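Acetate kinase (Entamoeba histolytica, PDB 4H0O) probably interconverts acetate and acetyl phosphate by magnesium-dependent phosphoryl transfer, as a member of the acetokinase family within the ASKHA superfamily. Local coordinates at residues B[156-168]-B[219-233]. Numbering follows the deposited sequence.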
loop_
_atom_site.group_PDB
_atom_site.type_symbol
_atom_site.label_atom_id
_atom_site.label_comp_id
_atom_site.label_asym_id
_atom_site.label_seq_id
_atom_site.Cartn_x
_atom_site.Cartn_y
_atom_site.Cartn_z
ATOM N N ALA B 156 11.091 -10.806 15.462
ATOM C CA ALA B 156 11.618 -12.135 15.138
ATOM C C ALA B 156 10.667 -13.044 14.348
ATOM O O ALA B 156 11.110 -13.786 13.472
ATOM C CB ALA B 156 12.092 -12.841 16.404
ATOM N N PHE B 157 9.372 -12.992 14.664
ATOM C CA PHE B 157 8.378 -13.854 14.014
ATOM C C PHE B 157 8.378 -13.684 12.500
ATOM O O PHE B 157 8.037 -14.608 11.764
ATOM C CB PHE B 157 6.972 -13.584 14.575
ATOM C CG PHE B 157 5.883 -14.438 13.958
ATOM C CD1 PHE B 157 5.922 -15.823 14.054
ATOM C CD2 PHE B 157 4.804 -13.848 13.310
ATOM C CE1 PHE B 157 4.913 -16.606 13.496
ATOM C CE2 PHE B 157 3.791 -14.625 12.752
ATOM C CZ PHE B 157 3.847 -16.005 12.846
ATOM N N HIS B 158 8.775 -12.503 12.042
ATOM C CA HIS B 158 8.740 -12.180 10.622
ATOM C C HIS B 158 10.042 -12.518 9.894
ATOM O O HIS B 158 10.252 -12.082 8.759
ATOM C CB HIS B 158 8.399 -10.699 10.432
ATOM C CG HIS B 158 7.097 -10.299 11.047
ATOM N ND1 HIS B 158 5.892 -10.855 10.673
ATOM C CD2 HIS B 158 6.804 -9.384 12.007
ATOM C CE1 HIS B 158 4.916 -10.307 11.376
ATOM N NE2 HIS B 158 5.443 -9.410 12.190
ATOM N N SER B 159 10.907 -13.299 10.537
ATOM C CA SER B 159 12.166 -13.708 9.916
ATOM C C SER B 159 11.937 -14.691 8.764
ATOM O O SER B 159 12.809 -14.882 7.918
ATOM C CB SER B 159 13.109 -14.324 10.954
ATOM O OG SER B 159 12.769 -15.675 11.213
ATOM N N THR B 160 10.758 -15.307 8.733
ATOM C CA THR B 160 10.427 -16.283 7.695
ATOM C C THR B 160 9.940 -15.634 6.403
ATOM O O THR B 160 9.739 -16.319 5.398
ATOM C CB THR B 160 9.372 -17.296 8.175
ATOM O OG1 THR B 160 8.225 -16.597 8.678
ATOM C CG2 THR B 160 9.948 -18.183 9.268
ATOM N N ILE B 161 9.736 -14.320 6.433
ATOM C CA ILE B 161 9.332 -13.590 5.233
ATOM C C ILE B 161 10.474 -13.612 4.210
ATOM O O ILE B 161 11.610 -13.263 4.534
ATOM C CB ILE B 161 8.936 -12.130 5.555
ATOM C CG1 ILE B 161 7.756 -12.089 6.528
ATOM C CG2 ILE B 161 8.561 -11.388 4.296
ATOM C CD1 ILE B 161 7.233 -10.679 6.811
ATOM N N SER B 162 10.171 -14.026 2.982
ATOM C CA SER B 162 11.192 -14.169 1.944
ATOM C C SER B 162 11.676 -12.826 1.406
ATOM O O SER B 162 11.006 -11.805 1.576
ATOM C CB SER B 162 10.672 -15.034 0.797
ATOM O OG SER B 162 10.392 -16.347 1.245
ATOM N N GLN B 163 12.834 -12.841 0.745
ATOM C CA GLN B 163 13.471 -11.622 0.245
ATOM C C GLN B 163 12.557 -10.780 -0.642
ATOM O O GLN B 163 12.491 -9.561 -0.494
ATOM C CB GLN B 163 14.762 -11.958 -0.511
ATOM C CG GLN B 163 15.495 -10.730 -1.057
ATOM C CD GLN B 163 16.717 -11.087 -1.886
ATOM O OE1 GLN B 163 16.879 -12.229 -2.316
ATOM N NE2 GLN B 163 17.584 -10.106 -2.114
ATOM N N ALA B 164 11.848 -11.435 -1.556
ATOM C CA ALA B 164 10.960 -10.740 -2.483
ATOM C C ALA B 164 9.860 -9.960 -1.766
ATOM O O ALA B 164 9.385 -8.938 -2.268
ATOM C CB ALA B 164 10.351 -11.724 -3.470
ATOM N N GLU B 165 9.459 -10.447 -0.594
ATOM C CA GLU B 165 8.386 -9.823 0.172
ATOM C C GLU B 165 8.926 -8.744 1.113
ATOM O O GLU B 165 8.175 -7.884 1.577
ATOM C CB GLU B 165 7.628 -10.882 0.977
ATOM C CG GLU B 165 7.509 -12.235 0.284
ATOM C CD GLU B 165 6.399 -12.273 -0.746
ATOM O OE1 GLU B 165 5.299 -11.757 -0.452
ATOM O OE2 GLU B 165 6.623 -12.817 -1.848
ATOM N N ARG B 166 10.227 -8.797 1.393
ATOM C CA ARG B 166 10.873 -7.817 2.268
ATOM C C ARG B 166 11.499 -6.682 1.469
ATOM O O ARG B 166 11.956 -5.688 2.044
ATOM C CB ARG B 166 11.972 -8.475 3.108
ATOM C CG ARG B 166 11.501 -9.490 4.132
ATOM C CD ARG B 166 12.671 -10.018 4.958
ATOM N NE ARG B 166 13.265 -8.983 5.801
ATOM C CZ ARG B 166 14.505 -9.022 6.280
ATOM N NH1 ARG B 166 15.299 -10.045 5.993
ATOM N NH2 ARG B 166 14.953 -8.032 7.039
ATOM N N THR B 167 11.520 -6.837 0.148
ATOM C CA THR B 167 12.271 -5.935 -0.729
ATOM C C THR B 167 11.411 -4.872 -1.410
ATOM O O THR B 167 10.428 -5.190 -2.085
ATOM C CB THR B 167 13.015 -6.723 -1.828
ATOM O OG1 THR B 167 13.904 -7.668 -1.222
ATOM C CG2 THR B 167 13.810 -5.782 -2.724
ATOM N N TYR B 168 11.799 -3.610 -1.244
ATOM C CA TYR B 168 11.157 -2.516 -1.962
ATOM C C TYR B 168 11.837 -2.293 -3.313
ATOM O O TYR B 168 13.055 -2.438 -3.439
ATOM C CB TYR B 168 11.182 -1.238 -1.123
ATOM C CG TYR B 168 10.310 -1.313 0.107
ATOM C CD1 TYR B 168 8.925 -1.285 -0.002
ATOM C CD2 TYR B 168 10.866 -1.410 1.378
ATOM C CE1 TYR B 168 8.118 -1.354 1.114
ATOM C CE2 TYR B 168 10.064 -1.480 2.505
ATOM C CZ TYR B 168 8.689 -1.450 2.364
ATOM O OH TYR B 168 7.879 -1.517 3.472
ATOM N N CYS B 219 -1.207 -9.534 9.172
ATOM C CA CYS B 219 -0.192 -10.518 8.826
ATOM C C CYS B 219 -0.787 -11.695 8.054
ATOM O O CYS B 219 -1.780 -12.289 8.479
ATOM C CB CYS B 219 0.511 -11.024 10.085
ATOM S SG CYS B 219 1.954 -12.064 9.757
ATOM N N GLY B 220 -0.182 -12.026 6.916
ATOM C CA GLY B 220 -0.579 -13.211 6.178
ATOM C C GLY B 220 0.213 -14.399 6.690
ATOM O O GLY B 220 1.446 -14.395 6.642
ATOM N N ILE B 221 -0.489 -15.415 7.183
ATOM C CA ILE B 221 0.166 -16.550 7.824
ATOM C C ILE B 221 -0.140 -17.878 7.125
ATOM O O ILE B 221 -1.298 -18.301 7.037
ATOM C CB ILE B 221 -0.215 -16.626 9.314
ATOM C CG1 ILE B 221 0.219 -15.338 10.021
ATOM C CG2 ILE B 221 0.429 -17.836 9.968
ATOM C CD1 ILE B 221 -0.372 -15.159 11.400
ATOM N N VAL B 222 0.910 -18.526 6.625
ATOM C CA VAL B 222 0.767 -19.807 5.941
ATOM C C VAL B 222 1.365 -20.920 6.790
ATOM O O VAL B 222 2.579 -20.959 7.012
ATOM C CB VAL B 222 1.441 -19.792 4.554
ATOM C CG1 VAL B 222 1.275 -21.142 3.859
ATOM C CG2 VAL B 222 0.857 -18.685 3.699
ATOM N N ASN B 223 0.503 -21.815 7.267
ATOM C CA ASN B 223 0.923 -22.950 8.085
ATOM C C ASN B 223 1.710 -22.553 9.338
ATOM O O ASN B 223 2.703 -23.193 9.685
ATOM C CB ASN B 223 1.700 -23.966 7.239
ATOM C CG ASN B 223 0.899 -24.459 6.043
ATOM O OD1 ASN B 223 -0.328 -24.312 5.996
ATOM N ND2 ASN B 223 1.587 -25.055 5.072
ATOM N N GLY B 224 1.259 -21.493 10.005
ATOM C CA GLY B 224 1.854 -21.067 11.260
ATOM C C GLY B 224 2.988 -20.066 11.133
ATOM O O GLY B 224 3.526 -19.605 12.145
ATOM N N LYS B 225 3.353 -19.724 9.899
ATOM C CA LYS B 225 4.487 -18.831 9.666
ATOM C C LYS B 225 4.110 -17.565 8.904
ATOM O O LYS B 225 3.296 -17.600 7.977
ATOM C CB LYS B 225 5.622 -19.580 8.957
ATOM C CG LYS B 225 6.384 -20.523 9.883
ATOM C CD LYS B 225 6.707 -21.853 9.218
ATOM C CE LYS B 225 7.924 -21.759 8.315
ATOM N NZ LYS B 225 8.272 -23.091 7.740
ATOM N N SER B 226 4.699 -16.445 9.312
ATOM C CA SER B 226 4.483 -15.173 8.635
ATOM C C SER B 226 4.964 -15.267 7.190
ATOM O O SER B 226 6.117 -15.621 6.939
ATOM C CB SER B 226 5.234 -14.058 9.366
ATOM O OG SER B 226 5.092 -12.818 8.696
ATOM N N PHE B 227 4.075 -14.975 6.244
ATOM C CA PHE B 227 4.436 -14.943 4.832
ATOM C C PHE B 227 4.668 -13.495 4.408
ATOM O O PHE B 227 5.674 -13.173 3.776
ATOM C CB PHE B 227 3.341 -15.587 3.974
ATOM C CG PHE B 227 3.717 -15.742 2.524
ATOM C CD1 PHE B 227 4.353 -16.892 2.078
ATOM C CD2 PHE B 227 3.433 -14.739 1.605
ATOM C CE1 PHE B 227 4.703 -17.037 0.744
ATOM C CE2 PHE B 227 3.781 -14.879 0.267
ATOM C CZ PHE B 227 4.416 -16.029 -0.162
ATOM N N ASP B 228 3.731 -12.621 4.754
ATOM C CA ASP B 228 3.937 -11.192 4.554
ATOM C C ASP B 228 3.196 -10.403 5.622
ATOM O O ASP B 228 2.350 -10.955 6.333
ATOM C CB ASP B 228 3.496 -10.751 3.157
ATOM C CG ASP B 228 4.102 -9.416 2.752
ATOM O OD1 ASP B 228 5.104 -9.002 3.374
ATOM O OD2 ASP B 228 3.582 -8.776 1.815
ATOM N N THR B 229 3.517 -9.118 5.738
ATOM C CA THR B 229 2.920 -8.291 6.776
ATOM C C THR B 229 2.776 -6.832 6.353
ATOM O O THR B 229 3.366 -6.395 5.363
ATOM C CB THR B 229 3.715 -8.376 8.089
ATOM O OG1 THR B 229 2.943 -7.817 9.159
ATOM C CG2 THR B 229 5.032 -7.623 7.961
ATOM N N SER B 230 2.012 -6.081 7.136
ATOM C CA SER B 230 1.548 -4.757 6.742
ATOM C C SER B 230 2.572 -3.641 6.959
ATOM O O SER B 230 2.708 -2.744 6.124
ATOM C CB SER B 230 0.266 -4.434 7.509
ATOM O OG SER B 230 -0.513 -3.486 6.818
ATOM N N MET B 231 3.271 -3.672 8.091
ATOM C CA MET B 231 4.307 -2.681 8.357
ATOM C C MET B 231 5.527 -2.981 7.488
ATOM O O MET B 231 5.633 -4.068 6.911
ATOM C CB MET B 231 4.677 -2.660 9.846
ATOM C CG MET B 231 3.613 -2.035 10.753
ATOM S SD MET B 231 4.044 -2.059 12.517
ATOM C CE MET B 231 2.740 -1.031 13.201
ATOM N N GLY B 232 6.436 -2.017 7.374
ATOM C CA GLY B 232 7.611 -2.196 6.540
ATOM C C GLY B 232 8.894 -1.999 7.318
ATOM O O GLY B 232 9.059 -2.564 8.401
ATOM N N ASN B 233 9.801 -1.198 6.767
ATOM C CA ASN B 233 11.034 -0.855 7.463
ATOM C C ASN B 233 10.740 -0.060 8.731
ATOM O O ASN B 233 11.451 -0.179 9.728
ATOM C CB ASN B 233 11.961 -0.057 6.546
ATOM C CG ASN B 233 13.338 0.152 7.148
ATOM O OD1 ASN B 233 14.204 -0.720 7.063
ATOM N ND2 ASN B 233 13.548 1.312 7.760
HETATM O O HOH W 1 6.803 -16.917 11.000
#
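Strand 225-229, at one edge of the six-stranded sheet within this chain of ribonuclease H-like fold, is the outer arm of a beta hairpin, and 156-168 runs along it. S226 is the hub. Its OG, anti to the backbone N (chi1 177°), is a short hydroxyl that fits in the plane of the H158 ring, 2.9 Å from ND1 in a nearly straight hydrogen bond (166°) that either partner could donate. H158 NE2 is hydrogen-bonded to F183 O, so both ring nitrogens are engaged and the ring's rotation is fixed; C219 SG meets the ring edge, while T229 CG2 lies over one face, toward the rim.

T160 OG1 donates to S226 O in the carbonyl plane, on a lone pair (2.9 Å). A water accepts from S226 N and donates to F157 O and to T160 OG1, whose hydroxyl thus gives one bond and takes another. F157 CE2 packs 3.7 Å from S226 CB, and G224 O, in the type I' turn, sits at the ring's edge; the backbone angles of G224 call for glycine, since a CB would jam against N223 O.

Farther along, branched I161 packs beside the classic bulge where F227 and D228 both face G220: CG2 is 3.4 Å from F227 O, while the longer branch carries CD1 to T229 CG2. E165 OE1 approaches F227 CE2 obliquely and stands 4.1 Å from D228 OD2; this acidic pair may raise carboxylate pKa values, although K180 of the same chain and K315 of the second subunit offer D228 weak, long ion pairs. With the side chain of H158 about 6 Å from that of H184, a predicted transition-state stabilizer, the polar grip on S226 ties the sheet edge to the probable active-site surroundings.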